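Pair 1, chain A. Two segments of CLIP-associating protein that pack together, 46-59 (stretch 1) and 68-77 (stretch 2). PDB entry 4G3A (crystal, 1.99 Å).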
# COMPACT_ATOMS: atom_id res chain seq x y z
N ASP A 46 7.27 -12.18 23.35
CA ASP A 46 6.70 -12.77 22.14
C ASP A 46 6.26 -11.64 21.22
O ASP A 46 5.39 -10.84 21.58
CB ASP A 46 5.52 -13.67 22.50
CG ASP A 46 5.02 -14.49 21.32
OD1 ASP A 46 5.23 -14.07 20.16
OD2 ASP A 46 4.42 -15.56 21.57
N MSE A 47 6.86 -11.57 20.04
CA MSE A 47 6.58 -10.51 19.07
C MSE A 47 5.11 -10.48 18.68
O MSE A 47 4.53 -9.42 18.46
CB MSE A 47 7.47 -10.67 17.84
CG MSE A 47 7.21 -9.66 16.74
SE MSE A 47 7.41 -7.80 17.31
CE MSE A 47 9.34 -7.77 17.59
N GLY A 48 4.50 -11.66 18.60
CA GLY A 48 3.09 -11.78 18.29
C GLY A 48 2.22 -10.96 19.21
O GLY A 48 1.18 -10.44 18.81
N PHE A 49 2.65 -10.83 20.47
CA PHE A 49 1.91 -10.03 21.44
C PHE A 49 1.85 -8.56 21.03
O PHE A 49 0.85 -7.88 21.24
CB PHE A 49 2.52 -10.14 22.83
CG PHE A 49 2.19 -11.42 23.54
CD1 PHE A 49 0.87 -11.83 23.68
CD2 PHE A 49 3.19 -12.20 24.10
CE1 PHE A 49 0.57 -13.00 24.35
CE2 PHE A 49 2.89 -13.37 24.77
CZ PHE A 49 1.57 -13.77 24.89
N LEU A 50 2.95 -8.06 20.46
CA LEU A 50 2.96 -6.67 20.01
C LEU A 50 2.08 -6.52 18.79
O LEU A 50 1.33 -5.55 18.67
CB LEU A 50 4.38 -6.20 19.70
CG LEU A 50 4.44 -4.77 19.17
CD1 LEU A 50 3.79 -3.81 20.15
CD2 LEU A 50 5.86 -4.35 18.86
N ILE A 51 2.16 -7.50 17.88
CA ILE A 51 1.32 -7.52 16.68
C ILE A 51 -0.15 -7.50 17.05
O ILE A 51 -0.92 -6.71 16.52
CB ILE A 51 1.58 -8.76 15.82
CG1 ILE A 51 3.05 -8.80 15.40
CG2 ILE A 51 0.64 -8.77 14.61
CD1 ILE A 51 3.48 -7.59 14.56
N ASP A 52 -0.53 -8.37 17.98
CA ASP A 52 -1.91 -8.45 18.44
C ASP A 52 -2.33 -7.11 19.05
O ASP A 52 -3.45 -6.65 18.83
CB ASP A 52 -2.08 -9.57 19.47
CG ASP A 52 -1.75 -10.94 18.90
OD1 ASP A 52 -1.80 -11.12 17.67
OD2 ASP A 52 -1.45 -11.85 19.70
N GLY A 53 -1.42 -6.49 19.79
CA GLY A 53 -1.70 -5.23 20.45
C GLY A 53 -1.94 -4.08 19.47
O GLY A 53 -2.77 -3.21 19.72
N LEU A 54 -1.21 -4.08 18.37
CA LEU A 54 -1.32 -3.02 17.38
C LEU A 54 -2.65 -3.09 16.63
O LEU A 54 -3.14 -2.08 16.11
CB LEU A 54 -0.16 -3.09 16.39
CG LEU A 54 1.23 -2.72 16.92
CD1 LEU A 54 2.30 -3.08 15.92
CD2 LEU A 54 1.29 -1.24 17.27
N MSE A 55 -3.23 -4.28 16.58
CA MSE A 55 -4.40 -4.54 15.74
C MSE A 55 -5.63 -3.68 16.07
O MSE A 55 -6.24 -3.12 15.16
CB MSE A 55 -4.73 -6.03 15.72
CG MSE A 55 -3.69 -6.87 14.98
SE MSE A 55 -3.44 -6.26 13.13
CE MSE A 55 -5.31 -6.29 12.59
N PRO A 56 -5.99 -3.58 17.36
CA PRO A 56 -7.10 -2.67 17.71
C PRO A 56 -6.81 -1.21 17.36
O PRO A 56 -7.74 -0.45 17.09
CB PRO A 56 -7.22 -2.85 19.23
CG PRO A 56 -6.70 -4.22 19.48
CD PRO A 56 -5.59 -4.42 18.49
N TRP A 57 -5.54 -0.81 17.39
CA TRP A 57 -5.17 0.55 17.01
C TRP A 57 -5.41 0.71 15.50
O TRP A 57 -6.03 1.67 15.03
CB TRP A 57 -3.70 0.79 17.32
CG TRP A 57 -3.35 0.90 18.78
CD1 TRP A 57 -4.16 0.62 19.85
CD2 TRP A 57 -2.09 1.32 19.34
NE1 TRP A 57 -3.48 0.84 21.03
CE2 TRP A 57 -2.21 1.27 20.74
CE3 TRP A 57 -0.88 1.73 18.78
CZ2 TRP A 57 -1.17 1.62 21.59
CZ3 TRP A 57 0.16 2.08 19.62
CH2 TRP A 57 0.01 2.02 21.02
N LEU A 58 -4.89 -0.24 14.73
CA LEU A 58 -4.99 -0.17 13.28
C LEU A 58 -6.44 -0.24 12.84
O LEU A 58 -6.88 0.56 12.01
CB LEU A 58 -4.20 -1.32 12.65
CG LEU A 58 -4.29 -1.44 11.13
CD1 LEU A 58 -3.69 -0.21 10.49
CD2 LEU A 58 -3.60 -2.70 10.68
N THR A 59 -7.19 -1.19 13.40
CA THR A 59 -8.60 -1.38 13.03
C THR A 59 -9.52 -0.45 13.82
O THR A 59 -10.74 -0.62 13.80
CB THR A 59 -9.04 -2.83 13.28
OG1 THR A 59 -9.12 -3.08 14.69
CG2 THR A 59 -8.05 -3.80 12.64
N LYS A 68 -0.32 5.74 13.68
CA LYS A 68 0.88 5.38 14.42
C LYS A 68 1.12 3.88 14.39
O LYS A 68 2.26 3.44 14.30
CB LYS A 68 0.81 5.89 15.86
CG LYS A 68 0.80 7.40 16.00
CD LYS A 68 2.19 7.97 16.22
CE LYS A 68 2.68 8.71 14.99
NZ LYS A 68 1.60 9.56 14.39
N SER A 69 0.04 3.10 14.46
CA SER A 69 0.17 1.65 14.31
C SER A 69 0.76 1.28 12.94
O SER A 69 1.58 0.37 12.84
CB SER A 69 -1.17 0.96 14.53
OG SER A 69 -2.04 1.17 13.43
N LEU A 70 0.34 1.98 11.89
CA LEU A 70 0.91 1.78 10.55
C LEU A 70 2.40 2.11 10.55
O LEU A 70 3.23 1.34 10.06
CB LEU A 70 0.20 2.66 9.52
CG LEU A 70 -1.25 2.31 9.17
CD1 LEU A 70 -1.91 3.45 8.42
CD2 LEU A 70 -1.32 1.02 8.36
N GLU A 71 2.74 3.25 11.12
CA GLU A 71 4.14 3.62 11.31
C GLU A 71 4.88 2.59 12.16
O GLU A 71 6.05 2.28 11.90
CB GLU A 71 4.23 5.01 11.94
CG GLU A 71 3.73 6.13 11.02
CD GLU A 71 3.74 7.50 11.68
OE1 GLU A 71 2.70 8.19 11.61
OE2 GLU A 71 4.77 7.89 12.26
N ALA A 72 4.20 2.05 13.16
CA ALA A 72 4.82 1.05 14.02
C ALA A 72 5.09 -0.21 13.21
O ALA A 72 6.16 -0.81 13.33
CB ALA A 72 3.93 0.73 15.22
N PHE A 73 4.12 -0.60 12.40
CA PHE A 73 4.29 -1.77 11.56
C PHE A 73 5.44 -1.51 10.58
O PHE A 73 6.26 -2.39 10.34
CB PHE A 73 2.99 -2.13 10.82
CG PHE A 73 2.01 -2.94 11.66
CD1 PHE A 73 2.41 -4.11 12.28
CD2 PHE A 73 0.69 -2.53 11.79
CE1 PHE A 73 1.52 -4.86 13.05
CE2 PHE A 73 -0.21 -3.27 12.56
CZ PHE A 73 0.20 -4.44 13.19
N SER A 74 5.51 -0.32 10.01
CA SER A 74 6.62 -0.01 9.11
C SER A 74 7.97 -0.24 9.81
O SER A 74 8.89 -0.81 9.22
CB SER A 74 6.51 1.42 8.58
OG SER A 74 5.67 1.47 7.43
N GLU A 75 8.07 0.20 11.07
CA GLU A 75 9.33 0.03 11.81
C GLU A 75 9.65 -1.44 12.09
O GLU A 75 10.80 -1.86 11.96
CB GLU A 75 9.32 0.85 13.10
CG GLU A 75 9.26 2.35 12.85
CD GLU A 75 10.34 2.82 11.88
OE1 GLU A 75 11.50 2.37 12.00
OE2 GLU A 75 10.02 3.64 10.99
N LEU A 76 8.64 -2.23 12.44
CA LEU A 76 8.83 -3.68 12.60
C LEU A 76 9.24 -4.35 11.29
O LEU A 76 10.11 -5.23 11.27
CB LEU A 76 7.55 -4.34 13.13
CG LEU A 76 7.10 -3.94 14.54
CD1 LEU A 76 5.68 -4.40 14.81
CD2 LEU A 76 8.06 -4.50 15.58
N ILE A 77 8.62 -3.92 10.19
CA ILE A 77 8.99 -4.45 8.88
C ILE A 77 10.46 -4.17 8.61
O ILE A 77 11.19 -5.05 8.19
CB ILE A 77 8.14 -3.82 7.76
CG1 ILE A 77 6.71 -4.33 7.82
CG2 ILE A 77 8.74 -4.12 6.39
CD1 ILE A 77 5.74 -3.40 7.13

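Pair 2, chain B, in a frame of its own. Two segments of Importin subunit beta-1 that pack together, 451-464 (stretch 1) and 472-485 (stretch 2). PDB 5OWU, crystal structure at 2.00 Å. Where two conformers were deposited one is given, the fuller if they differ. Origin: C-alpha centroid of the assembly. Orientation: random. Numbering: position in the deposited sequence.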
# COMPACT_ATOMS: atom_id res chain seq x y z
N HIS B 451 1.41 38.60 -2.67
CA HIS B 451 2.16 37.53 -3.31
C HIS B 451 1.34 36.54 -4.13
O HIS B 451 1.91 35.90 -5.02
CB HIS B 451 2.94 36.74 -2.24
CG HIS B 451 4.09 37.50 -1.67
ND1 HIS B 451 4.33 37.58 -0.31
CD2 HIS B 451 5.07 38.23 -2.26
CE1 HIS B 451 5.40 38.32 -0.10
NE2 HIS B 451 5.87 38.72 -1.26
N LEU B 452 0.05 36.39 -3.88
CA LEU B 452 -0.72 35.44 -4.66
C LEU B 452 -0.68 35.75 -6.16
O LEU B 452 -0.52 34.81 -6.96
CB LEU B 452 -2.16 35.37 -4.14
CG LEU B 452 -3.04 34.28 -4.76
CD1 LEU B 452 -2.45 32.89 -4.55
CD2 LEU B 452 -4.47 34.34 -4.20
N PRO B 453 -0.78 37.01 -6.61
CA PRO B 453 -0.65 37.25 -8.05
C PRO B 453 0.69 36.80 -8.60
O PRO B 453 0.75 36.26 -9.71
CB PRO B 453 -0.86 38.77 -8.18
CG PRO B 453 -1.59 39.17 -6.93
CD PRO B 453 -1.09 38.24 -5.86
N GLY B 454 1.78 37.02 -7.85
CA GLY B 454 3.08 36.57 -8.30
C GLY B 454 3.22 35.05 -8.29
O GLY B 454 3.89 34.47 -9.15
N VAL B 455 2.59 34.39 -7.31
CA VAL B 455 2.58 32.93 -7.30
C VAL B 455 1.85 32.40 -8.54
O VAL B 455 2.36 31.53 -9.27
CB VAL B 455 1.94 32.42 -5.99
CG1 VAL B 455 1.62 30.92 -6.06
CG2 VAL B 455 2.85 32.69 -4.81
N VAL B 456 0.65 32.91 -8.80
CA VAL B 456 -0.11 32.46 -9.96
C VAL B 456 0.68 32.72 -11.23
O VAL B 456 0.78 31.85 -12.10
CB VAL B 456 -1.49 33.15 -9.99
CG1 VAL B 456 -2.19 32.93 -11.35
CG2 VAL B 456 -2.36 32.64 -8.85
N GLN B 457 1.27 33.91 -11.35
CA GLN B 457 2.04 34.23 -12.55
C GLN B 457 3.21 33.27 -12.73
O GLN B 457 3.50 32.83 -13.85
CB GLN B 457 2.52 35.68 -12.51
CG GLN B 457 2.65 36.33 -13.88
CD GLN B 457 1.35 36.27 -14.68
OE1 GLN B 457 0.27 36.60 -14.17
NE2 GLN B 457 1.44 35.83 -15.93
N ALA B 458 3.90 32.93 -11.64
CA ALA B 458 5.00 31.98 -11.74
C ALA B 458 4.50 30.62 -12.22
O ALA B 458 5.17 29.94 -13.00
CB ALA B 458 5.72 31.83 -10.40
N CYS B 459 3.32 30.21 -11.74
CA CYS B 459 2.76 28.94 -12.21
C CYS B 459 2.42 29.01 -13.69
O CYS B 459 2.63 28.03 -14.43
CB CYS B 459 1.52 28.57 -11.39
SG CYS B 459 1.87 28.08 -9.69
N LEU B 460 1.88 30.14 -14.14
CA LEU B 460 1.47 30.29 -15.54
C LEU B 460 2.68 30.29 -16.47
O LEU B 460 2.64 29.67 -17.54
CB LEU B 460 0.67 31.57 -15.73
CG LEU B 460 -0.71 31.62 -15.07
CD1 LEU B 460 -1.34 32.98 -15.32
CD2 LEU B 460 -1.62 30.51 -15.60
N ILE B 461 3.75 30.99 -16.09
CA ILE B 461 4.98 30.91 -16.86
C ILE B 461 5.52 29.48 -16.84
O ILE B 461 5.99 28.97 -17.86
CB ILE B 461 6.02 31.91 -16.31
CG1 ILE B 461 5.52 33.35 -16.43
CG2 ILE B 461 7.37 31.75 -17.02
CD1 ILE B 461 5.09 33.77 -17.83
N GLY B 462 5.47 28.83 -15.68
CA GLY B 462 6.05 27.50 -15.57
C GLY B 462 5.32 26.45 -16.39
O GLY B 462 5.93 25.49 -16.86
N LEU B 463 4.01 26.60 -16.55
CA LEU B 463 3.26 25.69 -17.41
C LEU B 463 3.72 25.75 -18.86
O LEU B 463 3.51 24.79 -19.60
CB LEU B 463 1.77 26.01 -17.33
CG LEU B 463 1.05 25.59 -16.04
CD1 LEU B 463 -0.34 26.18 -16.03
CD2 LEU B 463 0.98 24.09 -15.91
N GLN B 464 4.33 26.86 -19.27
CA GLN B 464 4.86 27.02 -20.62
C GLN B 464 6.34 26.69 -20.70
O GLN B 464 6.93 26.85 -21.77
CB GLN B 464 4.64 28.45 -21.11
CG GLN B 464 3.18 28.83 -21.26
CD GLN B 464 3.01 30.30 -21.59
OE1 GLN B 464 3.82 31.13 -21.20
NE2 GLN B 464 1.95 30.62 -22.32
N ASN B 472 5.13 20.09 -12.25
CA ASN B 472 5.09 20.55 -10.87
C ASN B 472 4.20 21.78 -10.72
O ASN B 472 3.58 21.96 -9.67
CB ASN B 472 6.52 20.81 -10.38
CG ASN B 472 7.24 19.52 -10.04
OD1 ASN B 472 6.61 18.46 -9.96
ND2 ASN B 472 8.55 19.59 -9.84
N CYS B 473 4.09 22.60 -11.77
CA CYS B 473 3.19 23.74 -11.70
C CYS B 473 1.73 23.31 -11.69
O CYS B 473 0.90 23.93 -11.01
CB CYS B 473 3.46 24.69 -12.87
SG CYS B 473 4.98 25.61 -12.64
N SER B 474 1.38 22.25 -12.42
CA SER B 474 0.01 21.73 -12.35
C SER B 474 -0.29 21.20 -10.96
O SER B 474 -1.37 21.46 -10.40
CB SER B 474 -0.20 20.64 -13.41
OG SER B 474 -0.44 21.22 -14.68
N TRP B 475 0.63 20.41 -10.38
CA TRP B 475 0.46 19.92 -9.01
C TRP B 475 0.29 21.07 -8.03
O TRP B 475 -0.55 21.03 -7.12
CB TRP B 475 1.68 19.06 -8.63
CG TRP B 475 1.73 18.56 -7.20
CD1 TRP B 475 1.03 17.51 -6.67
CD2 TRP B 475 2.57 19.05 -6.13
NE1 TRP B 475 1.35 17.34 -5.34
CE2 TRP B 475 2.30 18.27 -4.99
CE3 TRP B 475 3.51 20.08 -6.03
CZ2 TRP B 475 2.93 18.48 -3.76
CZ3 TRP B 475 4.14 20.30 -4.80
CH2 TRP B 475 3.85 19.50 -3.69
N THR B 476 1.09 22.13 -8.22
CA THR B 476 1.03 23.29 -7.35
C THR B 476 -0.31 24.01 -7.48
O THR B 476 -0.88 24.46 -6.48
CB THR B 476 2.19 24.23 -7.69
OG1 THR B 476 3.41 23.62 -7.26
CG2 THR B 476 2.03 25.61 -7.03
N ILE B 477 -0.83 24.11 -8.71
CA ILE B 477 -2.14 24.74 -8.90
C ILE B 477 -3.22 23.93 -8.20
O ILE B 477 -4.10 24.48 -7.52
CB ILE B 477 -2.43 24.91 -10.40
CG1 ILE B 477 -1.52 26.00 -10.98
CG2 ILE B 477 -3.89 25.25 -10.64
CD1 ILE B 477 -1.49 26.04 -12.49
N ILE B 478 -3.16 22.60 -8.33
CA ILE B 478 -4.10 21.76 -7.59
C ILE B 478 -4.05 22.10 -6.10
O ILE B 478 -5.09 22.36 -5.47
CB ILE B 478 -3.80 20.27 -7.85
CG1 ILE B 478 -4.21 19.91 -9.28
CG2 ILE B 478 -4.55 19.37 -6.85
CD1 ILE B 478 -3.70 18.55 -9.74
N ASN B 479 -2.85 22.16 -5.53
CA ASN B 479 -2.73 22.48 -4.10
C ASN B 479 -3.34 23.84 -3.77
O ASN B 479 -4.05 23.99 -2.77
CB ASN B 479 -1.27 22.45 -3.67
CG ASN B 479 -0.69 21.07 -3.71
OD1 ASN B 479 -1.41 20.09 -3.88
ND2 ASN B 479 0.63 20.96 -3.51
N LEU B 480 -3.03 24.85 -4.59
CA LEU B 480 -3.57 26.18 -4.34
C LEU B 480 -5.09 26.16 -4.30
O LEU B 480 -5.71 26.71 -3.38
CB LEU B 480 -3.10 27.16 -5.42
CG LEU B 480 -1.72 27.76 -5.26
CD1 LEU B 480 -1.36 28.53 -6.52
CD2 LEU B 480 -1.66 28.67 -4.03
N VAL B 481 -5.71 25.55 -5.31
CA VAL B 481 -7.17 25.53 -5.38
C VAL B 481 -7.75 24.76 -4.20
O VAL B 481 -8.70 25.21 -3.55
CB VAL B 481 -7.63 24.95 -6.73
CG1 VAL B 481 -9.15 24.75 -6.75
CG2 VAL B 481 -7.19 25.86 -7.85
N GLU B 482 -7.18 23.59 -3.91
CA GLU B 482 -7.70 22.76 -2.82
C GLU B 482 -7.64 23.49 -1.48
O GLU B 482 -8.58 23.43 -0.68
CB GLU B 482 -6.92 21.45 -2.74
CG GLU B 482 -7.34 20.40 -3.77
CD GLU B 482 -6.50 19.14 -3.68
OE1 GLU B 482 -5.48 19.14 -2.98
OE2 GLU B 482 -6.87 18.14 -4.34
N GLN B 483 -6.54 24.19 -1.22
CA GLN B 483 -6.36 24.81 0.08
C GLN B 483 -7.02 26.17 0.20
O GLN B 483 -7.34 26.59 1.31
CB GLN B 483 -4.86 24.93 0.39
CG GLN B 483 -4.17 23.59 0.50
CD GLN B 483 -4.68 22.77 1.66
OE1 GLN B 483 -5.09 21.62 1.50
NE2 GLN B 483 -4.67 23.37 2.84
N LEU B 484 -7.26 26.87 -0.91
CA LEU B 484 -7.84 28.20 -0.83
C LEU B 484 -9.34 28.24 -1.13
O LEU B 484 -10.00 29.21 -0.74
CB LEU B 484 -7.11 29.15 -1.78
CG LEU B 484 -5.64 29.40 -1.43
CD1 LEU B 484 -4.96 30.22 -2.50
CD2 LEU B 484 -5.53 30.09 -0.08
N ALA B 485 -9.88 27.21 -1.78
CA ALA B 485 -11.28 27.27 -2.19
C ALA B 485 -12.23 27.34 -1.00
O ALA B 485 -13.32 27.92 -1.12
CB ALA B 485 -11.61 26.06 -3.06

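Two helices that pack at a fixed distance and angle set a problem of volume, and different sets of side chains can fill that volume. Pair 1, from CLIP-associating protein, and pair 2, from Importin subunit beta-1, illustrate the point. In each, two nearly antiparallel helices approach to 9.0 Å between axes, with 147° between their N-to-C directions, and 14 central residues superpose with an RMSD of 0.5 Å. Neither interface contains a hydrogen bond between the stretches; apolar packing dominates both.

One element common to both pairs is a leucine. L76(A) and L480(B) coincide, with side-chain centres 0.4 Å apart and the same m, t rotamer. In pair 1 this leucine is a knob among M47(A), L50(A), I51(A) and L54(A), where selenomethionine SE of M47(A) lies 3.8 Å from CD2 of L76(A). In pair 2 the matching first-helix positions carry L452(B), V455(B), V456(B) and C459(B). The smaller valine still reaches the leucine, CG1 of V455(B) lying 3.8 Å from CD1 of L480(B), whereas V456(B) stops short of contact, unlike its counterpart I51(A).

At the centre, the division of bulk differs. L54(A) inserts among S69(A), A72(A), F73(A) and L76(A), placing CD1 over one face of the F73(A) ring, 3.8 Å from its centroid. The phenylalanine is itself a knob among I51(A), L54(A), L58(A) and M55(A). Pair 2 has C459(B) and I477(B) at the positions of L54(A) and F73(A). The shorter cysteine meets the isoleucine through CB of C459(B) and CG1 of I477(B), 4.0 Å apart, while its SG approaches CG2 of T476(B) at 3.6 Å. That threonine matches A72(A), whose CB lies 3.9 Å from CD2 of L54(A): a larger residue on the second helix accompanies a smaller one on the first.

A similar exchange occurs where W57(A) matches G462(B) and S69(A) matches C473(B). In pair 1, CB of S69(A) sits at the edge of the tryptophan ring, 3.8 Å from CB of W57(A). In pair 2, glycine leaves room for C473(B) to act as a knob, with SG of C473(B) 3.6 Å from CA of G462(B); an ideal CB on that glycine would lie only 2.3 Å from the same sulfur.

The neighbouring leucines, L58(A) and L463(B), also match but adopt different rotamers, t, p and m, t. CD1 of L58(A) meets CD2 of L70(A) at 3.4 Å; CD2 of L463(B) meets OG of S474(B) at the same distance. One backbone frame thus accommodates two distributions of bulk.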